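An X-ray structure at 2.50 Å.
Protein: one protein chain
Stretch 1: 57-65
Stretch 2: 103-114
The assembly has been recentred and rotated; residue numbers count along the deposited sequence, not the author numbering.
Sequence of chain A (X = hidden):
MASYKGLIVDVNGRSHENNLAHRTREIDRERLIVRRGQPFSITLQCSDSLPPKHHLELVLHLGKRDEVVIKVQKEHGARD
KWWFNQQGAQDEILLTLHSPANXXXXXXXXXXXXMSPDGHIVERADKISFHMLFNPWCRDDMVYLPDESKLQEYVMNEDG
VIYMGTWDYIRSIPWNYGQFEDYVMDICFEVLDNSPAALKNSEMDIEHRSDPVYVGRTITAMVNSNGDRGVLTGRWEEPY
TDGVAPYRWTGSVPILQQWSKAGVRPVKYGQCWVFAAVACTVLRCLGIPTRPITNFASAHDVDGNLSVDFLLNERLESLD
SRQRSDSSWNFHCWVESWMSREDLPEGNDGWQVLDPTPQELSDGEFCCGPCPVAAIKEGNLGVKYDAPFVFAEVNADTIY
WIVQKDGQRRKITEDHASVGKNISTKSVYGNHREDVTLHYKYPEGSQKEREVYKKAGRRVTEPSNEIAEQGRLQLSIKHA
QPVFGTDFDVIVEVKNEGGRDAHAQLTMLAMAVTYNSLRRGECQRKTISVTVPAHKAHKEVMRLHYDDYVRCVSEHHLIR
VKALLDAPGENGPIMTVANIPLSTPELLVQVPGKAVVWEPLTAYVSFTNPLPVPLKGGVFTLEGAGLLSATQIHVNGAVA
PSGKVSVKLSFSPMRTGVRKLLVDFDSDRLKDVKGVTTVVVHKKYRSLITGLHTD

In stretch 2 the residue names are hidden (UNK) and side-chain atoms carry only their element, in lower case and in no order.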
# COMPACT_ATOMS: atom_id res chain seq x y z
N GLU A 57 -14.63 30.99 29.13
CA GLU A 57 -13.30 30.43 29.21
C GLU A 57 -13.34 29.08 28.48
O GLU A 57 -14.31 28.32 28.60
CB GLU A 57 -12.95 30.21 30.67
CG GLU A 57 -11.49 30.22 30.93
CD GLU A 57 -10.95 31.61 30.89
OE1 GLU A 57 -11.28 32.39 31.80
OE2 GLU A 57 -10.21 31.93 29.94
N LEU A 58 -12.31 28.78 27.70
CA LEU A 58 -12.29 27.52 26.96
C LEU A 58 -11.04 26.69 27.19
O LEU A 58 -9.92 27.18 27.03
CB LEU A 58 -12.42 27.78 25.44
CG LEU A 58 -13.81 27.70 24.80
CD1 LEU A 58 -14.64 28.82 25.38
CD2 LEU A 58 -13.73 27.80 23.28
N VAL A 59 -11.22 25.44 27.58
CA VAL A 59 -10.07 24.57 27.76
C VAL A 59 -10.29 23.23 27.08
O VAL A 59 -11.36 22.64 27.15
CB VAL A 59 -9.68 24.42 29.24
CG1 VAL A 59 -10.83 24.77 30.09
CG2 VAL A 59 -9.15 23.03 29.52
N LEU A 60 -9.24 22.77 26.39
CA LEU A 60 -9.25 21.53 25.66
C LEU A 60 -8.59 20.38 26.39
O LEU A 60 -7.62 20.57 27.10
CB LEU A 60 -8.53 21.75 24.34
CG LEU A 60 -9.11 22.69 23.29
CD1 LEU A 60 -8.02 23.09 22.34
CD2 LEU A 60 -10.22 21.99 22.54
N HIS A 61 -9.11 19.17 26.22
CA HIS A 61 -8.53 18.00 26.89
C HIS A 61 -8.26 16.91 25.87
O HIS A 61 -9.12 16.56 25.05
CB HIS A 61 -9.45 17.44 27.98
CG HIS A 61 -9.90 18.47 28.97
ND1 HIS A 61 -9.19 18.75 30.12
CD2 HIS A 61 -10.93 19.35 28.95
CE1 HIS A 61 -9.75 19.75 30.75
NE2 HIS A 61 -10.81 20.14 30.06
N LEU A 62 -7.05 16.38 25.94
CA LEU A 62 -6.59 15.31 25.05
C LEU A 62 -6.09 14.13 25.90
O LEU A 62 -5.43 14.32 26.92
CB LEU A 62 -5.43 15.84 24.17
CG LEU A 62 -5.55 15.96 22.64
CD1 LEU A 62 -4.16 15.97 22.05
CD2 LEU A 62 -6.35 14.81 22.05
N GLY A 63 -6.41 12.90 25.48
CA GLY A 63 -5.92 11.76 26.22
C GLY A 63 -6.95 11.21 27.15
O GLY A 63 -7.73 11.98 27.72
N LYS A 64 -6.94 9.88 27.30
CA LYS A 64 -7.90 9.14 28.15
C LYS A 64 -7.77 9.50 29.61
O LYS A 64 -8.64 9.17 30.39
CB LYS A 64 -7.72 7.62 27.99
CG LYS A 64 -8.60 6.98 26.89
CD LYS A 64 -8.30 7.57 25.47
CE LYS A 64 -7.63 6.57 24.49
NZ LYS A 64 -6.64 7.25 23.59
N ARG A 65 -6.68 10.17 29.95
CA ARG A 65 -6.44 10.59 31.32
C ARG A 65 -5.94 12.01 31.32
O ARG A 65 -5.10 12.37 32.13
CB ARG A 65 -5.38 9.69 31.95
CG ARG A 65 -5.91 8.38 32.45
CD ARG A 65 -4.80 7.45 32.87
NE ARG A 65 -3.97 7.06 31.73
CZ ARG A 65 -2.92 7.76 31.29
NH1 ARG A 65 -2.24 7.31 30.24
NH2 ARG A 65 -2.54 8.89 31.89
N UNK A 103 -1.22 21.71 15.35
CA UNK A 103 -2.07 21.08 16.34
C UNK A 103 -1.90 19.54 16.40
O UNK A 103 -1.65 18.87 15.39
c UNK A 103 -3.49 21.44 16.04
N UNK A 104 -2.04 18.98 17.61
CA UNK A 104 -1.94 17.54 17.83
C UNK A 104 -3.22 16.90 17.31
O UNK A 104 -4.31 17.32 17.68
c UNK A 104 -1.90 15.74 19.55
c UNK A 104 -0.54 17.72 19.90
c UNK A 104 -1.84 17.21 19.34
N UNK A 105 -3.11 15.91 16.42
CA UNK A 105 -4.31 15.24 15.93
C UNK A 105 -4.85 14.35 17.06
O UNK A 105 -4.09 13.87 17.90
c UNK A 105 -3.06 13.28 14.93
c UNK A 105 -3.34 15.27 13.60
c UNK A 105 -4.02 14.41 14.64
c UNK A 105 -3.12 12.23 13.83
N UNK A 106 -6.15 14.14 17.11
CA UNK A 106 -6.66 13.31 18.17
C UNK A 106 -8.09 13.61 18.50
O UNK A 106 -8.73 14.42 17.82
N UNK A 107 -8.60 12.95 19.53
CA UNK A 107 -9.98 13.15 19.95
C UNK A 107 -9.99 14.09 21.13
O UNK A 107 -9.65 13.68 22.22
c UNK A 107 -12.07 11.88 20.55
c UNK A 107 -14.02 11.38 21.43
n UNK A 107 -14.22 12.32 20.52
n UNK A 107 -12.74 11.10 21.46
c UNK A 107 -10.59 11.83 20.36
c UNK A 107 -13.02 12.65 19.96
N UNK A 108 -10.39 15.34 20.90
CA UNK A 108 -10.42 16.35 21.93
C UNK A 108 -11.76 16.40 22.62
O UNK A 108 -12.76 16.01 22.04
c UNK A 108 -6.17 18.51 19.91
c UNK A 108 -8.33 17.52 19.61
c UNK A 108 -8.76 17.98 20.86
c UNK A 108 -10.17 17.73 21.32
c UNK A 108 -6.57 18.97 21.18
c UNK A 108 -7.04 17.78 19.13
c UNK A 108 -7.87 18.70 21.64
o UNK A 108 -4.92 18.79 19.40
N UNK A 109 -11.78 16.89 23.85
CA UNK A 109 -13.05 17.04 24.55
C UNK A 109 -13.01 18.48 24.97
O UNK A 109 -12.07 18.89 25.64
n UNK A 109 -10.85 12.37 24.58
c UNK A 109 -14.12 14.89 25.54
n UNK A 109 -12.28 13.29 26.16
c UNK A 109 -13.41 13.52 25.24
c UNK A 109 -11.09 12.76 25.83
c UNK A 109 -13.15 16.11 25.76
n UNK A 109 -10.12 12.70 26.74
N UNK A 110 -14.01 19.24 24.55
CA UNK A 110 -14.08 20.68 24.84
C UNK A 110 -14.91 21.10 26.02
O UNK A 110 -16.12 20.83 26.08
c UNK A 110 -13.21 23.37 24.32
c UNK A 110 -14.10 22.85 23.27
c UNK A 110 -14.62 21.44 23.62
c UNK A 110 -15.25 23.79 23.08
N UNK A 111 -14.27 21.82 26.93
CA UNK A 111 -14.94 22.32 28.10
C UNK A 111 -15.11 23.84 28.05
O UNK A 111 -14.14 24.57 28.20
c UNK A 111 -14.16 21.94 29.33
N UNK A 112 -16.33 24.32 27.81
CA UNK A 112 -16.57 25.77 27.82
C UNK A 112 -17.00 26.19 29.27
O UNK A 112 -18.05 25.75 29.78
c UNK A 112 -18.05 27.65 26.84
c UNK A 112 -17.14 25.84 25.34
c UNK A 112 -17.67 26.16 26.74
N UNK A 113 -16.18 27.00 29.93
CA UNK A 113 -16.47 27.46 31.30
C UNK A 113 -16.99 28.88 31.35
O UNK A 113 -16.44 29.76 30.70
c UNK A 113 -15.23 27.45 32.17
c UNK A 113 -13.16 26.29 31.99
c UNK A 113 -14.46 26.26 32.71
c UNK A 113 -15.16 24.93 32.53
N UNK A 114 -18.04 29.11 32.14
CA UNK A 114 -18.57 30.45 32.36
C UNK A 114 -18.05 30.83 33.74
O UNK A 114 -18.24 30.08 34.69
c UNK A 114 -20.70 30.02 31.04
c UNK A 114 -20.61 31.91 32.72
c UNK A 114 -20.13 30.49 32.39
O HOH W 1 -8.01 11.12 23.56

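Position 103 carries one side-chain carbon, a CB whose nearest stretch 1 atom, Leu60 CD1, is 7.9 Å away; a lone CB means Ala103. At 104 one carbon bears two more, a fork at CB, and one of its carbons lies 3.4 Å from Leu62 CD1: Val104. Position 105 has four carbons, forked at the first with one arm two carbons long, and its CB points away from stretch 1; this is Ile105.

Position 106 has no side-chain atoms. Its phi/psi of 155/-176° would jam a CB against the preceding carbonyl, and an ideal CB would sit 3.0 Å from Leu62 CD2. Both observations fit Gly106. Position 107 shows one carbon and a five-membered ring of three carbons and two nitrogens, an imidazole whose end leads away: His107.

At 108 one carbon leads to a six-carbon ring bearing an oxygen, and Leu62 CG lies over the ring face, 3.7 Å from its centroid and 20° off the normal, a CH-pi contact: Tyr108. Tyr108 OH donates a very short hydrogen bond, 2.3 Å, to Val104 O, tying the ring to its own stretch.

Position 109 has three carbons, a nitrogen, then a carbon carrying two nitrogens, a guanidinium with one terminal nitrogen 2.7 Å from Gly63 O: Arg109. That nitrogen, NH2, gives Gly63 O a weak hydrogen bond (126°), while water 1 accepts from Arg109 NH1 at 3.3 Å and from Gly63 N at 3.1 Å.

Position 110 holds four carbons forked at the second, with a terminal carbon 3.7 Å from Leu60 CD2: Leu110. At 111 a single carbon lies 3.9 Å from His61 NE2, near the plane of the imidazole at its edge; it is the CB of Ala111. Position 112 has a carbon carrying two others, one of them 3.9 Å from Leu58 CG: Val112. The four carbons of 113 fork at the second, and a terminal carbon meets Val59 CG1 at 3.4 Å, giving Leu113. Position 114, three carbons forked at the first, points away and is Val114.

The strands run antiparallel, at 158°. Paired backbone hydrogen bonds join Glu57 to Leu113, Val59 to Ala111 and His61 to Arg109; for example, Val59 N reaches Ala111 O at 3.1 Å and 174°. Alternation places Leu58, Leu60, Tyr108, Leu110 and Val112 on one face, where apolar side chains pack, and Glu57, Val59, His61, Arg109, Ala111 and Leu113 on the other. The backbone ladder thus fixes the register, side chains pack on both faces, and Arg109 extends the contact to Gly63 beyond the strand. Together the stretches bury 817 Å².

Stretch 2 (103-114) AVIGHYRLAVLV
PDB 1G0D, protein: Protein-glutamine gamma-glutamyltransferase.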